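Local coordinates for protein probable 2-hydroxyhepta-2,4-diene-1,7-dioate isomerase (Thermus thermophilus, PDB 2DFU) that probably isomerises 2-hydroxyhepta-2,4-diene-1,7-dioate or a related compound, as a metal-binding member of the fumarylacetoacetate hydrolase family, at residues R126-E131 and Y212-M217; N179-W184 and F204-I209. All coordinates share one frame; numbering follows the deposited sequence.

Interaction 1. Residues R126-E131 and Y212-M217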
ATOM      1  N   ARG A 126      -1.583 -15.829   6.075  1.00 38.02           N
ATOM      2  CA  ARG A 126      -0.756 -16.351   4.981  1.00 38.49           C
ATOM      3  C   ARG A 126      -1.194 -17.793   4.725  1.00 38.15           C
ATOM      4  O   ARG A 126      -1.087 -18.639   5.611  1.00 37.93           O
ATOM      5  CB  ARG A 126       0.729 -16.325   5.354  1.00 40.69           C
ATOM      6  CG  ARG A 126       1.618 -17.015   4.321  1.00 43.89           C
ATOM      7  CD  ARG A 126       3.095 -16.850   4.635  1.00 48.04           C
ATOM      8  NE  ARG A 126       3.939 -17.509   3.638  1.00 50.72           N
ATOM      9  CZ  ARG A 126       4.068 -18.828   3.512  1.00 51.82           C
ATOM     10  NH1 ARG A 126       3.415 -19.648   4.326  1.00 52.06           N
ATOM     11  NH2 ARG A 126       4.841 -19.331   2.561  1.00 52.89           N
ATOM     12  N   HIS A 127      -1.688 -18.065   3.522  1.00 39.25           N
ATOM     13  CA  HIS A 127      -2.169 -19.402   3.164  1.00 41.71           C
ATOM     14  C   HIS A 127      -3.179 -19.868   4.212  1.00 41.84           C
ATOM     15  O   HIS A 127      -2.945 -20.845   4.932  1.00 41.95           O
ATOM     16  CB  HIS A 127      -1.016 -20.419   3.087  1.00 44.05           C
ATOM     17  CG  HIS A 127       0.081 -20.030   2.146  1.00 46.69           C
ATOM     18  ND1 HIS A 127      -0.118 -19.181   1.077  1.00 49.39           N
ATOM     19  CD2 HIS A 127       1.384 -20.394   2.098  1.00 47.37           C
ATOM     20  CE1 HIS A 127       1.016 -19.040   0.412  1.00 48.81           C
ATOM     21  NE2 HIS A 127       1.942 -19.766   1.011  1.00 48.76           N
ATOM     22  N   VAL A 128      -4.298 -19.156   4.297  1.00 40.76           N
ATOM     23  CA  VAL A 128      -5.354 -19.485   5.245  1.00 39.84           C
ATOM     24  C   VAL A 128      -6.540 -20.043   4.469  1.00 39.11           C
ATOM     25  O   VAL A 128      -6.979 -19.450   3.489  1.00 38.84           O
ATOM     26  CB  VAL A 128      -5.800 -18.225   6.032  1.00 40.25           C
ATOM     27  CG1 VAL A 128      -6.935 -18.565   6.985  1.00 37.36           C
ATOM     28  CG2 VAL A 128      -4.615 -17.649   6.795  1.00 38.74           C
ATOM     29  N   PRO A 129      -7.061 -21.208   4.882  1.00 39.50           N
ATOM     30  CA  PRO A 129      -8.202 -21.777   4.165  1.00 39.70           C
ATOM     31  C   PRO A 129      -9.482 -21.016   4.501  1.00 38.70           C
ATOM     32  O   PRO A 129      -9.610 -20.446   5.579  1.00 40.11           O
ATOM     33  CB  PRO A 129      -8.227 -23.221   4.656  1.00 38.66           C
ATOM     34  CG  PRO A 129      -7.758 -23.089   6.062  1.00 40.38           C
ATOM     35  CD  PRO A 129      -6.592 -22.128   5.935  1.00 40.24           C
ATOM     36  N   PRO A 130     -10.445 -20.999   3.576  1.00 39.18           N
ATOM     37  CA  PRO A 130     -11.707 -20.294   3.803  1.00 40.35           C
ATOM     38  C   PRO A 130     -12.325 -20.536   5.179  1.00 41.89           C
ATOM     39  O   PRO A 130     -12.798 -19.597   5.822  1.00 41.15           O
ATOM     40  CB  PRO A 130     -12.591 -20.810   2.674  1.00 40.92           C
ATOM     41  CG  PRO A 130     -11.609 -21.015   1.559  1.00 40.05           C
ATOM     42  CD  PRO A 130     -10.453 -21.684   2.269  1.00 39.05           C
ATOM     43  N   GLU A 131     -12.302 -21.788   5.631  1.00 42.90           N
ATOM     44  CA  GLU A 131     -12.892 -22.160   6.916  1.00 44.28           C
ATOM     45  C   GLU A 131     -12.217 -21.540   8.128  1.00 43.01           C
ATOM     46  O   GLU A 131     -12.791 -21.527   9.214  1.00 43.32           O
ATOM     47  CB  GLU A 131     -12.894 -23.684   7.099  1.00 48.72           C
ATOM     48  CG  GLU A 131     -13.212 -24.484   5.850  1.00 54.62           C
ATOM     49  CD  GLU A 131     -11.996 -24.666   4.959  1.00 57.65           C
ATOM     50  OE1 GLU A 131     -10.992 -25.242   5.439  1.00 59.49           O
ATOM     51  OE2 GLU A 131     -12.042 -24.234   3.786  1.00 59.59           O
ATOM     52  N   TYR A 212      -8.358 -16.181  -0.430  1.00 33.76           N
ATOM     53  CA  TYR A 212      -7.780 -16.002  -1.752  1.00 34.11           C
ATOM     54  C   TYR A 212      -6.557 -15.094  -1.684  1.00 34.61           C
ATOM     55  O   TYR A 212      -5.475 -15.452  -2.149  1.00 34.71           O
ATOM     56  CB  TYR A 212      -8.813 -15.405  -2.709  1.00 34.09           C
ATOM     57  CG  TYR A 212      -8.250 -15.131  -4.084  1.00 38.79           C
ATOM     58  CD1 TYR A 212      -7.899 -16.178  -4.939  1.00 38.86           C
ATOM     59  CD2 TYR A 212      -8.026 -13.825  -4.516  1.00 37.97           C
ATOM     60  CE1 TYR A 212      -7.336 -15.925  -6.190  1.00 40.58           C
ATOM     61  CE2 TYR A 212      -7.468 -13.562  -5.755  1.00 39.60           C
ATOM     62  CZ  TYR A 212      -7.124 -14.614  -6.589  1.00 41.69           C
ATOM     63  OH  TYR A 212      -6.569 -14.345  -7.820  1.00 44.11           O
ATOM     64  N   ILE A 213      -6.732 -13.916  -1.096  1.00 33.23           N
ATOM     65  CA  ILE A 213      -5.635 -12.969  -0.967  1.00 31.65           C
ATOM     66  C   ILE A 213      -4.430 -13.606  -0.285  1.00 31.55           C
ATOM     67  O   ILE A 213      -3.304 -13.447  -0.744  1.00 30.40           O
ATOM     68  CB  ILE A 213      -6.066 -11.720  -0.151  1.00 30.93           C
ATOM     69  CG1 ILE A 213      -7.135 -10.938  -0.919  1.00 27.75           C
ATOM     70  CG2 ILE A 213      -4.864 -10.829   0.127  1.00 28.57           C
ATOM     71  CD1 ILE A 213      -7.830  -9.879  -0.083  1.00 27.60           C
ATOM     72  N   SER A 214      -4.673 -14.343   0.798  1.00 32.89           N
ATOM     73  CA  SER A 214      -3.596 -14.966   1.566  1.00 34.59           C
ATOM     74  C   SER A 214      -2.777 -16.020   0.832  1.00 36.26           C
ATOM     75  O   SER A 214      -1.722 -16.425   1.317  1.00 37.80           O
ATOM     76  CB  SER A 214      -4.144 -15.582   2.859  1.00 34.38           C
ATOM     77  OG  SER A 214      -4.894 -16.756   2.590  1.00 37.03           O
ATOM     78  N   THR A 215      -3.249 -16.473  -0.324  1.00 37.42           N
ATOM     79  CA  THR A 215      -2.510 -17.485  -1.065  1.00 39.82           C
ATOM     80  C   THR A 215      -1.264 -16.908  -1.740  1.00 41.44           C
ATOM     81  O   THR A 215      -0.381 -17.656  -2.159  1.00 43.51           O
ATOM     82  CB  THR A 215      -3.382 -18.164  -2.156  1.00 40.67           C
ATOM     83  OG1 THR A 215      -3.716 -17.217  -3.177  1.00 41.71           O
ATOM     84  CG2 THR A 215      -4.651 -18.724  -1.558  1.00 41.30           C
ATOM     85  N   PHE A 216      -1.182 -15.585  -1.846  1.00 38.98           N
ATOM     86  CA  PHE A 216      -0.026 -14.970  -2.491  1.00 36.37           C
ATOM     87  C   PHE A 216       0.424 -13.687  -1.795  1.00 36.55           C
ATOM     88  O   PHE A 216       1.554 -13.236  -1.979  1.00 36.07           O
ATOM     89  CB  PHE A 216      -0.358 -14.670  -3.957  1.00 35.87           C
ATOM     90  CG  PHE A 216      -1.375 -13.572  -4.141  1.00 34.57           C
ATOM     91  CD1 PHE A 216      -0.971 -12.241  -4.259  1.00 34.80           C
ATOM     92  CD2 PHE A 216      -2.734 -13.865  -4.186  1.00 33.03           C
ATOM     93  CE1 PHE A 216      -1.910 -11.213  -4.419  1.00 31.30           C
ATOM     94  CE2 PHE A 216      -3.685 -12.848  -4.346  1.00 31.60           C
ATOM     95  CZ  PHE A 216      -3.268 -11.517  -4.463  1.00 32.38           C
ATOM     96  N   MET A 217      -0.466 -13.109  -0.992  1.00 34.66           N
ATOM     97  CA  MET A 217      -0.175 -11.865  -0.287  1.00 34.25           C
ATOM     98  C   MET A 217      -0.490 -11.985   1.196  1.00 33.70           C
ATOM     99  O   MET A 217      -1.636 -12.226   1.576  1.00 36.46           O
ATOM    100  CB  MET A 217      -0.996 -10.727  -0.916  1.00 33.59           C
ATOM    101  CG  MET A 217      -1.073  -9.440  -0.104  1.00 32.61           C
ATOM    102  SD  MET A 217      -2.063  -8.167  -0.945  1.00 32.43           S
ATOM    103  CE  MET A 217      -0.827  -7.455  -2.049  1.00 29.04           C
TER
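The imidazole of His127 meets Thr215 with its edge: Thr215 CA lies in the ring plane, and Thr215 O approaches CE1 to 3.2 Å, close to that plane. Over the centre of one ring face sits Arg126 CG, 4.0 Å above it, while NE2 in turn lies beneath the rim of the Arg126 guanidinium. The ring lies between the Arg126 side chain and Thr215, toward the C-terminal end of helix 206-214, in the fumarylacetoacetate hydrolase domain. A chi1 of -56° sets CG beside the backbone N and anti to the carbonyl carbon; ND1 and the backbone N both approach Ser214 O. His127 N gives the main bond at 2.7 Å, its donor well above the carbonyl plane; ND1 adds a weak, bent one.

Ser214 turns its CB toward the 126-131 segment, where its OG accepts from Val128 N; OG is also hydrogen-bonded to Ser211 O, three residues back. Val128 O is paired with Ser211 OG, so two serines bind the same residue. Thr215 packs on Trp264, and Phe216 on Phe107, of the second subunit, so this contact lies at the dimer interface. Thr215 OG1 folds back to Tyr212 O at 2.7 Å, in the carbonyl plane, an acceptor it shares with Thr215 N. The bond from Val128 N to Ser214 OG is 3.0 Å long and nearly straight, at 172°.

Interaction 2. Residues N179-W184 and F204-I209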
ATOM      1  N   ASN A 179     -22.027 -11.473  11.474  1.00 39.00           N
ATOM      2  CA  ASN A 179     -22.031 -12.471  10.402  1.00 38.40           C
ATOM      3  C   ASN A 179     -22.018 -11.764   9.067  1.00 35.84           C
ATOM      4  O   ASN A 179     -23.009 -11.224   8.602  1.00 35.67           O
ATOM      5  CB  ASN A 179     -23.278 -13.362  10.500  1.00 41.33           C
ATOM      6  CG  ASN A 179     -23.295 -14.393   9.379  1.00 45.79           C
ATOM      7  OD1 ASN A 179     -22.445 -14.411   8.490  1.00 44.17           O
ATOM      8  ND2 ASN A 179     -24.306 -15.281   9.428  1.00 46.41           N
ATOM      9  N   PRO A 180     -20.799 -11.730   8.497  1.00 34.07           N
ATOM     10  CA  PRO A 180     -20.487 -10.897   7.339  1.00 33.15           C
ATOM     11  C   PRO A 180     -21.401 -11.164   6.148  1.00 33.21           C
ATOM     12  O   PRO A 180     -21.628 -10.324   5.290  1.00 33.95           O
ATOM     13  CB  PRO A 180     -19.041 -11.168   6.967  1.00 33.36           C
ATOM     14  CG  PRO A 180     -18.612 -12.448   7.680  1.00 34.01           C
ATOM     15  CD  PRO A 180     -19.622 -12.466   8.914  1.00 33.29           C
ATOM     16  N   GLN A 181     -21.913 -12.389   6.069  1.00 33.53           N
ATOM     17  CA  GLN A 181     -22.756 -12.757   4.937  1.00 34.58           C
ATOM     18  C   GLN A 181     -24.241 -12.597   5.234  1.00 34.66           C
ATOM     19  O   GLN A 181     -25.082 -13.043   4.459  1.00 37.50           O
ATOM     20  CB  GLN A 181     -22.464 -14.195   4.493  1.00 33.93           C
ATOM     21  CG  GLN A 181     -20.983 -14.482   4.319  1.00 35.34           C
ATOM     22  CD  GLN A 181     -20.271 -13.433   3.473  1.00 36.05           C
ATOM     23  OE1 GLN A 181     -19.105 -13.126   3.709  1.00 34.56           O
ATOM     24  NE2 GLN A 181     -20.967 -12.890   2.480  1.00 35.46           N
ATOM     25  N   ASP A 182     -24.569 -11.958   6.348  1.00 36.59           N
ATOM     26  CA  ASP A 182     -25.971 -11.748   6.688  1.00 39.06           C
ATOM     27  C   ASP A 182     -26.250 -10.324   7.169  1.00 38.04           C
ATOM     28  O   ASP A 182     -26.706 -10.117   8.292  1.00 39.46           O
ATOM     29  CB  ASP A 182     -26.420 -12.757   7.752  1.00 42.04           C
ATOM     30  CG  ASP A 182     -27.936 -12.777   7.940  1.00 47.25           C
ATOM     31  OD1 ASP A 182     -28.666 -12.637   6.931  1.00 47.81           O
ATOM     32  OD2 ASP A 182     -28.393 -12.938   9.094  1.00 50.67           O
ATOM     33  N   THR A 183     -25.967  -9.344   6.318  1.00 37.81           N
ATOM     34  CA  THR A 183     -26.214  -7.953   6.664  1.00 36.83           C
ATOM     35  C   THR A 183     -26.498  -7.136   5.405  1.00 36.40           C
ATOM     36  O   THR A 183     -26.328  -7.622   4.287  1.00 35.61           O
ATOM     37  CB  THR A 183     -25.016  -7.338   7.436  1.00 38.76           C
ATOM     38  OG1 THR A 183     -25.407  -6.078   7.999  1.00 41.64           O
ATOM     39  CG2 THR A 183     -23.826  -7.123   6.511  1.00 37.83           C
ATOM     40  N   TRP A 184     -26.949  -5.901   5.589  1.00 35.53           N
ATOM     41  CA  TRP A 184     -27.261  -5.033   4.462  1.00 35.15           C
ATOM     42  C   TRP A 184     -26.363  -3.805   4.391  1.00 34.30           C
ATOM     43  O   TRP A 184     -25.963  -3.240   5.413  1.00 31.66           O
ATOM     44  CB  TRP A 184     -28.718  -4.558   4.525  1.00 37.59           C
ATOM     45  CG  TRP A 184     -29.724  -5.637   4.330  1.00 42.53           C
ATOM     46  CD1 TRP A 184     -30.122  -6.562   5.248  1.00 44.58           C
ATOM     47  CD2 TRP A 184     -30.448  -5.925   3.126  1.00 43.41           C
ATOM     48  NE1 TRP A 184     -31.050  -7.412   4.692  1.00 44.47           N
ATOM     49  CE2 TRP A 184     -31.269  -7.044   3.392  1.00 43.93           C
ATOM     50  CE3 TRP A 184     -30.483  -5.346   1.851  1.00 42.40           C
ATOM     51  CZ2 TRP A 184     -32.117  -7.600   2.426  1.00 44.24           C
ATOM     52  CZ3 TRP A 184     -31.326  -5.899   0.890  1.00 44.35           C
ATOM     53  CH2 TRP A 184     -32.131  -7.016   1.185  1.00 43.98           C
ATOM     54  N   PHE A 204     -18.315 -13.688  -3.903  1.00 39.56           N
ATOM     55  CA  PHE A 204     -17.258 -14.267  -3.081  1.00 38.33           C
ATOM     56  C   PHE A 204     -17.512 -13.809  -1.657  1.00 38.34           C
ATOM     57  O   PHE A 204     -17.675 -12.612  -1.401  1.00 38.42           O
ATOM     58  CB  PHE A 204     -15.888 -13.765  -3.531  1.00 39.12           C
ATOM     59  CG  PHE A 204     -15.594 -14.037  -4.972  1.00 39.74           C
ATOM     60  CD1 PHE A 204     -15.354 -15.332  -5.411  1.00 38.39           C
ATOM     61  CD2 PHE A 204     -15.591 -12.998  -5.899  1.00 39.59           C
ATOM     62  CE1 PHE A 204     -15.117 -15.593  -6.753  1.00 41.47           C
ATOM     63  CE2 PHE A 204     -15.355 -13.246  -7.250  1.00 40.24           C
ATOM     64  CZ  PHE A 204     -15.117 -14.547  -7.679  1.00 40.80           C
ATOM     65  N   SER A 205     -17.562 -14.757  -0.730  1.00 35.57           N
ATOM     66  CA  SER A 205     -17.785 -14.419   0.664  1.00 35.52           C
ATOM     67  C   SER A 205     -16.537 -13.732   1.225  1.00 35.03           C
ATOM     68  O   SER A 205     -15.454 -13.778   0.630  1.00 34.86           O
ATOM     69  CB  SER A 205     -18.070 -15.683   1.477  1.00 34.41           C
ATOM     70  OG  SER A 205     -16.879 -16.435   1.675  1.00 35.72           O
ATOM     71  N   VAL A 206     -16.692 -13.098   2.379  1.00 34.16           N
ATOM     72  CA  VAL A 206     -15.571 -12.431   3.026  1.00 33.86           C
ATOM     73  C   VAL A 206     -14.482 -13.458   3.319  1.00 34.64           C
ATOM     74  O   VAL A 206     -13.301 -13.210   3.086  1.00 34.61           O
ATOM     75  CB  VAL A 206     -16.019 -11.762   4.341  1.00 32.46           C
ATOM     76  CG1 VAL A 206     -14.808 -11.241   5.109  1.00 28.68           C
ATOM     77  CG2 VAL A 206     -16.992 -10.634   4.028  1.00 29.41           C
ATOM     78  N   ALA A 207     -14.889 -14.618   3.823  1.00 35.83           N
ATOM     79  CA  ALA A 207     -13.942 -15.678   4.146  1.00 35.62           C
ATOM     80  C   ALA A 207     -13.161 -16.128   2.914  1.00 35.91           C
ATOM     81  O   ALA A 207     -11.962 -16.395   2.996  1.00 35.13           O
ATOM     82  CB  ALA A 207     -14.678 -16.856   4.765  1.00 36.77           C
ATOM     83  N   GLU A 208     -13.839 -16.202   1.772  1.00 36.33           N
ATOM     84  CA  GLU A 208     -13.198 -16.620   0.526  1.00 37.53           C
ATOM     85  C   GLU A 208     -12.239 -15.550   0.008  1.00 37.23           C
ATOM     86  O   GLU A 208     -11.179 -15.860  -0.537  1.00 36.90           O
ATOM     87  CB  GLU A 208     -14.256 -16.923  -0.539  1.00 39.76           C
ATOM     88  CG  GLU A 208     -15.216 -18.039  -0.145  1.00 43.95           C
ATOM     89  CD  GLU A 208     -16.262 -18.335  -1.208  1.00 46.48           C
ATOM     90  OE1 GLU A 208     -16.928 -17.393  -1.688  1.00 45.40           O
ATOM     91  OE2 GLU A 208     -16.426 -19.523  -1.556  1.00 50.84           O
ATOM     92  N   ILE A 209     -12.620 -14.288   0.174  1.00 36.02           N
ATOM     93  CA  ILE A 209     -11.788 -13.180  -0.268  1.00 33.97           C
ATOM     94  C   ILE A 209     -10.475 -13.146   0.510  1.00 33.17           C
ATOM     95  O   ILE A 209      -9.400 -13.077  -0.081  1.00 31.78           O
ATOM     96  CB  ILE A 209     -12.527 -11.840  -0.093  1.00 34.45           C
ATOM     97  CG1 ILE A 209     -13.682 -11.774  -1.094  1.00 32.55           C
ATOM     98  CG2 ILE A 209     -11.556 -10.667  -0.266  1.00 33.26           C
ATOM     99  CD1 ILE A 209     -14.578 -10.569  -0.928  1.00 33.33           C
TER
HETATM  100  O   HOH W   1     -17.364 -14.789   4.942  1.00 32.17           O
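Gln181 lays its amide end against Ser205 and Val206, with OE1 3.5 Å from Ser205 CB and 3.3 Å from Val206 CG2. The side chains of Gln181 and Val206 cross obliquely. A bend at chi2 (-49°) swings CD out of an extended course, and OE1 becomes the acceptor for Val206 N at 2.8 Å. The N-H points almost straight at the oxygen (174°), although the donor is tilted from the amide plane. A water donates to the same OE1 and accepts from Ala207 N, both at 2.7 Å, so the first two N-H groups of the helix are tied to one glutamine oxygen, one directly and one through solvent.

Beside this polar link Pro180 turns its CB toward the helix and touches Val206 CG2 at 3.6 Å, an apolar contact between buried residues. Pro180 and Gln181 are the middle residues of a type I turn from Asn179 to Asp182. Asn179 OD1 accepts from Gln181 N in an Asx turn. Thr199 OG1 is hydrogen-bonded to Pro180 O within the turn and to Thr183 N just after it, joining the turn to the chain that follows strand 192-198.

Within the 204-209 segment, Ser205 OG accepts from Glu208 N at 3.1 Å and Glu208 OE1 accepts from Ser205 N, on the anti side of the carboxylate. This reciprocal pair is a capping box with Ser205 as N-cap, here supplemented by a glutamine from a neighbouring turn that binds the first N-H of the helix.

Both interactions hold helix 206-214, interaction 2 at its N-terminal end and interaction 1 toward its C-terminal end, with their centres 15 Å apart. Along the chain interaction 2 is nested within the loop that interaction 1 closes. The two also touch: Pro130 O lies 3.5 Å from Ala207 CB, so the 126-131 segment, through Pro130, packs on the first turn of the helix as well as binding Ser214. They sit on the same side of the chain's centre, their own centres about 21 Å from it for interaction 1 and 15 Å for interaction 2. The second subunit packs on interaction 1, whereas no other chain touches the segments of interaction 2.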